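Local coordinates for protein effector EagT6 (Pseudomonas aeruginosa, PDB 1TU1) that helps deliver the toxin Tse6 to target cells by acting, as a homodimer, in the loading of Tse6 onto VgrG1a, at residues 86-91 with 101-106; 51-56 with 106-111. All coordinates share one frame; numbering follows the deposited sequence.

Contact 1 (86-91 with 101-106)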
loop_
_atom_site.group_PDB
_atom_site.type_symbol
_atom_site.label_atom_id
_atom_site.label_comp_id
_atom_site.label_asym_id
_atom_site.label_seq_id
_atom_site.Cartn_x
_atom_site.Cartn_y
_atom_site.Cartn_z
ATOM N N ALA A 86 -15.024 16.303 0.515
ATOM C CA ALA A 86 -13.868 16.052 -0.308
ATOM C C ALA A 86 -13.438 17.316 -1.039
ATOM O O ALA A 86 -14.244 18.195 -1.297
ATOM C CB ALA A 86 -14.204 14.943 -1.297
ATOM N N VAL A 87 -12.155 17.405 -1.342
ATOM C CA VAL A 87 -11.626 18.468 -2.185
ATOM C C VAL A 87 -10.773 17.840 -3.298
ATOM O O VAL A 87 -9.878 17.034 -3.011
ATOM C CB VAL A 87 -10.780 19.443 -1.379
ATOM C CG1 VAL A 87 -10.121 20.511 -2.294
ATOM C CG2 VAL A 87 -11.619 20.117 -0.286
ATOM N N LEU A 88 -11.070 18.200 -4.548
ATOM C CA LEU A 88 -10.196 17.924 -5.698
ATOM C C LEU A 88 -9.318 19.125 -6.014
ATOM O O LEU A 88 -9.821 20.268 -6.191
ATOM C CB LEU A 88 -11.020 17.519 -6.927
ATOM C CG LEU A 88 -10.308 17.462 -8.294
ATOM C CD1 LEU A 88 -9.180 16.456 -8.287
ATOM C CD2 LEU A 88 -11.289 17.084 -9.370
ATOM N N LEU A 89 -8.011 18.883 -6.073
ATOM C CA LEU A 89 -7.039 19.871 -6.485
ATOM C C LEU A 89 -6.334 19.402 -7.745
ATOM O O LEU A 89 -5.621 18.380 -7.707
ATOM C CB LEU A 89 -5.971 20.063 -5.430
ATOM C CG LEU A 89 -6.401 20.574 -4.063
ATOM C CD1 LEU A 89 -5.185 20.590 -3.191
ATOM C CD2 LEU A 89 -7.033 21.981 -4.166
ATOM N N ASP A 90 -6.538 20.136 -8.841
ATOM C CA ASP A 90 -5.787 19.946 -10.076
ATOM C C ASP A 90 -4.629 20.895 -10.058
ATOM O O ASP A 90 -4.813 22.112 -9.988
ATOM C CB ASP A 90 -6.652 20.219 -11.289
ATOM C CG ASP A 90 -7.776 19.245 -11.408
ATOM O OD1 ASP A 90 -7.622 18.101 -10.915
ATOM O OD2 ASP A 90 -8.863 19.515 -11.948
ATOM N N TYR A 91 -3.421 20.345 -10.064
ATOM C CA TYR A 91 -2.233 21.170 -10.040
ATOM C C TYR A 91 -1.054 20.547 -10.766
ATOM O O TYR A 91 -1.050 19.352 -11.058
ATOM C CB TYR A 91 -1.850 21.534 -8.622
ATOM C CG TYR A 91 -1.412 20.415 -7.674
ATOM C CD1 TYR A 91 -0.058 20.114 -7.490
ATOM C CD2 TYR A 91 -2.345 19.744 -6.875
ATOM C CE1 TYR A 91 0.350 19.143 -6.593
ATOM C CE2 TYR A 91 -1.954 18.770 -5.972
ATOM C CZ TYR A 91 -0.613 18.469 -5.828
ATOM O OH TYR A 91 -0.220 17.510 -4.922
ATOM N N MET A 101 1.389 16.784 -14.120
ATOM C CA MET A 101 0.011 17.148 -13.849
ATOM C C MET A 101 -0.600 16.166 -12.847
ATOM O O MET A 101 -0.587 14.950 -13.062
ATOM C CB MET A 101 -0.782 17.113 -15.149
ATOM C CG MET A 101 -2.142 17.786 -15.117
ATOM S SD MET A 101 -2.121 19.511 -14.516
ATOM C CE MET A 101 -3.822 19.569 -13.861
ATOM N N LEU A 102 -1.148 16.714 -11.763
ATOM C CA LEU A 102 -1.800 15.941 -10.712
ATOM C C LEU A 102 -3.283 16.276 -10.587
ATOM O O LEU A 102 -3.684 17.442 -10.672
ATOM C CB LEU A 102 -1.105 16.217 -9.389
ATOM C CG LEU A 102 0.043 15.255 -9.070
ATOM C CD1 LEU A 102 1.224 15.422 -10.040
ATOM C CD2 LEU A 102 0.499 15.472 -7.664
ATOM N N ARG A 103 -4.099 15.248 -10.402
ATOM C CA ARG A 103 -5.472 15.405 -9.958
ATOM C C ARG A 103 -5.592 14.616 -8.651
ATOM O O ARG A 103 -5.595 13.370 -8.664
ATOM C CB ARG A 103 -6.439 14.901 -11.015
ATOM C CG ARG A 103 -6.173 15.519 -12.413
ATOM C CD ARG A 103 -7.370 15.519 -13.328
ATOM N NE ARG A 103 -8.363 16.516 -12.958
ATOM C CZ ARG A 103 -9.515 16.696 -13.597
ATOM N NH1 ARG A 103 -9.857 15.921 -14.612
ATOM N NH2 ARG A 103 -10.370 17.626 -13.189
ATOM N N GLN A 104 -5.653 15.355 -7.546
ATOM C CA GLN A 104 -5.520 14.835 -6.188
ATOM C C GLN A 104 -6.796 15.094 -5.375
ATOM O O GLN A 104 -7.205 16.243 -5.198
ATOM C CB GLN A 104 -4.316 15.484 -5.523
ATOM C CG GLN A 104 -3.853 14.827 -4.244
ATOM C CD GLN A 104 -2.462 15.243 -3.845
ATOM O OE1 GLN A 104 -2.194 16.426 -3.626
ATOM N NE2 GLN A 104 -1.551 14.272 -3.773
ATOM N N VAL A 105 -7.458 14.033 -4.933
ATOM C CA VAL A 105 -8.698 14.151 -4.175
ATOM C C VAL A 105 -8.440 13.805 -2.698
ATOM O O VAL A 105 -7.864 12.758 -2.373
ATOM C CB VAL A 105 -9.772 13.253 -4.730
ATOM C CG1 VAL A 105 -11.095 13.387 -3.924
ATOM C CG2 VAL A 105 -10.032 13.548 -6.233
ATOM N N PHE A 106 -8.848 14.699 -1.810
ATOM C CA PHE A 106 -8.754 14.452 -0.383
ATOM C C PHE A 106 -10.145 14.158 0.091
ATOM O O PHE A 106 -11.064 14.957 -0.155
ATOM C CB PHE A 106 -8.209 15.680 0.320
ATOM C CG PHE A 106 -6.846 16.074 -0.114
ATOM C CD1 PHE A 106 -5.744 15.707 0.637
ATOM C CD2 PHE A 106 -6.647 16.813 -1.275
ATOM C CE1 PHE A 106 -4.458 16.082 0.260
ATOM C CE2 PHE A 106 -5.348 17.202 -1.667
ATOM C CZ PHE A 106 -4.255 16.827 -0.904
#

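Contact 2 (51-56 with 106-111)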
loop_
_atom_site.group_PDB
_atom_site.type_symbol
_atom_site.label_atom_id
_atom_site.label_comp_id
_atom_site.label_asym_id
_atom_site.label_seq_id
_atom_site.Cartn_x
_atom_site.Cartn_y
_atom_site.Cartn_z
ATOM N N ALA A 51 -8.783 18.902 13.876
ATOM C CA ALA A 51 -8.902 20.119 13.076
ATOM C C ALA A 51 -10.037 20.017 12.045
ATOM O O ALA A 51 -10.321 18.915 11.522
ATOM C CB ALA A 51 -7.620 20.423 12.390
ATOM N N PRO A 52 -10.681 21.150 11.757
ATOM C CA PRO A 52 -11.666 21.198 10.679
ATOM C C PRO A 52 -11.022 20.713 9.382
ATOM O O PRO A 52 -9.870 21.047 9.132
ATOM C CB PRO A 52 -12.015 22.689 10.574
ATOM C CG PRO A 52 -11.731 23.251 11.922
ATOM C CD PRO A 52 -10.546 22.456 12.440
ATOM N N PHE A 53 -11.761 19.950 8.596
ATOM C CA PHE A 53 -11.288 19.433 7.315
ATOM C C PHE A 53 -10.838 20.548 6.371
ATOM O O PHE A 53 -9.877 20.364 5.614
ATOM C CB PHE A 53 -12.371 18.613 6.662
ATOM C CG PHE A 53 -11.928 17.923 5.385
ATOM C CD1 PHE A 53 -10.828 17.070 5.377
ATOM C CD2 PHE A 53 -12.601 18.158 4.191
ATOM C CE1 PHE A 53 -10.411 16.455 4.167
ATOM C CE2 PHE A 53 -12.191 17.531 2.996
ATOM C CZ PHE A 53 -11.105 16.672 3.015
ATOM N N ALA A 54 -11.532 21.695 6.403
ATOM C CA ALA A 54 -11.157 22.845 5.584
ATOM C C ALA A 54 -9.781 23.339 5.909
ATOM O O ALA A 54 -9.032 23.682 4.989
ATOM C CB ALA A 54 -12.174 23.983 5.727
ATOM N N ASP A 55 -9.432 23.381 7.195
ATOM C CA ASP A 55 -8.100 23.781 7.629
ATOM C C ASP A 55 -7.044 22.749 7.217
ATOM O O ASP A 55 -5.924 23.116 6.844
ATOM C CB ASP A 55 -8.018 23.929 9.142
ATOM C CG ASP A 55 -8.841 25.107 9.686
ATOM O OD1 ASP A 55 -9.471 25.858 8.891
ATOM O OD2 ASP A 55 -8.920 25.290 10.917
ATOM N N TYR A 56 -7.388 21.468 7.324
ATOM C CA TYR A 56 -6.477 20.396 6.883
ATOM C C TYR A 56 -6.133 20.580 5.402
ATOM O O TYR A 56 -4.960 20.558 5.032
ATOM C CB TYR A 56 -7.072 18.982 7.149
ATOM C CG TYR A 56 -6.332 17.926 6.352
ATOM C CD1 TYR A 56 -5.178 17.334 6.850
ATOM C CD2 TYR A 56 -6.753 17.577 5.078
ATOM C CE1 TYR A 56 -4.457 16.400 6.081
ATOM C CE2 TYR A 56 -6.060 16.654 4.309
ATOM C CZ TYR A 56 -4.916 16.072 4.808
ATOM O OH TYR A 56 -4.236 15.173 4.035
ATOM N N PHE A 106 -8.848 14.699 -1.810
ATOM C CA PHE A 106 -8.754 14.452 -0.383
ATOM C C PHE A 106 -10.145 14.158 0.091
ATOM O O PHE A 106 -11.064 14.957 -0.155
ATOM C CB PHE A 106 -8.209 15.680 0.320
ATOM C CG PHE A 106 -6.846 16.074 -0.114
ATOM C CD1 PHE A 106 -5.744 15.707 0.637
ATOM C CD2 PHE A 106 -6.647 16.813 -1.275
ATOM C CE1 PHE A 106 -4.458 16.082 0.260
ATOM C CE2 PHE A 106 -5.348 17.202 -1.667
ATOM C CZ PHE A 106 -4.255 16.827 -0.904
ATOM N N ILE A 107 -10.332 13.001 0.734
ATOM C CA ILE A 107 -11.642 12.595 1.213
ATOM C C ILE A 107 -11.597 12.479 2.727
ATOM O O ILE A 107 -10.884 11.650 3.277
ATOM C CB ILE A 107 -12.101 11.250 0.609
ATOM C CG1 ILE A 107 -11.972 11.259 -0.921
ATOM C CG2 ILE A 107 -13.540 10.929 1.070
ATOM C CD1 ILE A 107 -12.307 9.936 -1.562
ATOM N N GLU A 108 -12.363 13.330 3.399
ATOM C CA GLU A 108 -12.426 13.308 4.849
ATOM C C GLU A 108 -12.939 11.951 5.322
ATOM O O GLU A 108 -13.992 11.525 4.934
ATOM C CB GLU A 108 -13.369 14.388 5.402
ATOM C CG GLU A 108 -13.156 14.522 6.904
ATOM C CD GLU A 108 -14.045 15.563 7.587
ATOM O OE1 GLU A 108 -15.140 15.903 7.063
ATOM O OE2 GLU A 108 -13.604 16.002 8.662
ATOM N N ARG A 109 -12.181 11.328 6.211
ATOM C CA ARG A 109 -12.587 10.121 6.909
ATOM C C ARG A 109 -11.795 10.025 8.206
ATOM O O ARG A 109 -10.718 10.578 8.334
ATOM C CB ARG A 109 -12.272 8.898 6.031
ATOM C CG ARG A 109 -12.763 7.576 6.517
ATOM C CD ARG A 109 -12.678 6.470 5.435
ATOM N NE ARG A 109 -13.386 5.271 5.859
ATOM C CZ ARG A 109 -12.954 4.403 6.771
ATOM N NH1 ARG A 109 -11.783 4.541 7.347
ATOM N NH2 ARG A 109 -13.705 3.368 7.107
ATOM N N ARG A 110 -12.324 9.255 9.145
ATOM C CA ARG A 110 -11.613 8.917 10.373
ATOM C C ARG A 110 -11.316 7.428 10.369
ATOM O O ARG A 110 -12.151 6.638 9.949
ATOM C CB ARG A 110 -12.501 9.233 11.570
ATOM C CG ARG A 110 -12.773 10.676 11.702
ATOM C CD ARG A 110 -11.542 11.403 12.120
ATOM N NE ARG A 110 -11.749 12.841 12.159
ATOM C CZ ARG A 110 -10.758 13.711 12.199
ATOM N NH1 ARG A 110 -9.507 13.274 12.210
ATOM N NH2 ARG A 110 -11.024 15.023 12.242
ATOM N N PRO A 111 -10.142 7.023 10.830
ATOM C CA PRO A 111 -9.153 7.873 11.488
ATOM C C PRO A 111 -8.186 8.631 10.591
ATOM O O PRO A 111 -7.315 9.327 11.122
ATOM C CB PRO A 111 -8.367 6.842 12.305
ATOM C CG PRO A 111 -8.347 5.647 11.368
ATOM C CD PRO A 111 -9.691 5.622 10.755
HETATM O O HOH W 1 -12.986 17.573 12.410
HETATM O O HOH W 2 -14.012 18.352 9.727
#

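Contact 1 (86-91 with 101-106)
The ring of Tyr-91 carries Leu-102 on one face: Leu-102 CB stands 4.2 Å from the ring centroid, a CH-pi contact over the centre. Gln-104 OE1 comes to the rim of the ring. With CG wedged between backbone N and carbonyl carbon (chi1 65°), the ring reaches across to strand 101-106, and Tyr-91 OH donates to Gln-104 OE1 at 2.6 Å, from above the amide carbonyl plane. Gln-104 NE2 bonds to Thr-117 of the next strand. The Arg-103 guanidinium has Asp-90 OD1 at its edge, whereas the Phe-106 ring has Val-87 O at its edge and Leu-89 CD1 3.7 Å from its CE2.

Six backbone bonds, two at each of the hydrogen-bonded pairs Val-87/Phe-106, Leu-89/Gln-104 and Tyr-91/Leu-102, alternate with the non-hydrogen-bonded pairs Leu-88/Val-105 and Asp-90/Arg-103 of this antiparallel hairpin. Helix 53-67 packs on Val-87, Leu-89 and Phe-106; on the other face helix 125-137 covers Leu-88 and Arg-103.

There the salt bridge is side-on: Arg-103 NE meets Asp-90 OD1 at 2.7 Å, nearly straight (172°), and NH2 meets Asp-90 OD2 at 2.7 Å, more bent. Both approach from above the carboxylate plane, the two planes being 60° apart. Trp-77 NE1 also bonds OD2, and Glu-129 pairs with Arg-103 NH1, so Asp-90 has three N-H donors and Arg-103 serves two acids, consistent with an ionised Asp-90.

Contact 2 (51-56 with 106-111)
Phe-53, Glu-108 and Phe-106 bury the most surface where the first turn of helix 53-67 meets the end of strand 98-107 and the loop after it. Phe-53 points toward that chain with CG anti to its backbone N (chi1 -174°). One face of its ring receives the aliphatic part of Glu-108: the CB lies 3.7 Å from the ring centroid and 10° off the normal, a CH-pi contact over the centre. Glu-108 is extended and runs past the ring in the opposite sense, so its carboxylate ends beside Phe-53 CB, turned only 19° from the ring plane.

The polar end is held separately. A water accepts from Phe-53 N at 3.0 Å and donates to Glu-108 OE2 at 2.6 Å, while Gln-48 NE2 bonds the same OE2. The carboxylate thus reaches a backbone N-H of the first helical turn through water, an arrangement that probably favours its negative charge. A second water takes a bond from Arg-110 NH2, a weak one, and donates to Ala-51 O.

Deeper in, the far tip of Phe-53 approaches the strand, its CZ 4.1 Å from Phe-106 CB and with Phe-106 O at the ring edge. Tyr-56, one helical turn on, crosses Phe-106 at about a right angle: Tyr-56 CE2 is 3.8 Å from Phe-106 CD1. Its hydroxyl bonds to Asp-45.

The whole is a helix-on-sheet packing, the aromatic side chains of the first helical turn set on a strand end, in an alpha-beta-alpha sandwich consistent with the Mog1p/PsbP-like fold, to whose clan the DcrB family belongs.

Contacts 1 and 2 share Phe-106 and strand 98-107, with centres about 14 Å apart. The hairpin of contact 1 lies within the chain span between 51-56 and 106-111, so contact 2 returns the end of the hairpin to the start of helix 53-67. They also touch directly: Phe-53 CE2 is 4.0 Å from Ala-86 N and 4.2 Å from Val-87 CG2, extending the aromatic packing onto strand 84-95. Ala-86 CB adds a looser approach, 4.3 Å from Ile-107 CA. A bound di(hydroxyethyl)ether, probably from the crystallisation liquor, lies about 4 Å from the side chains of both Gln-104 and Phe-106.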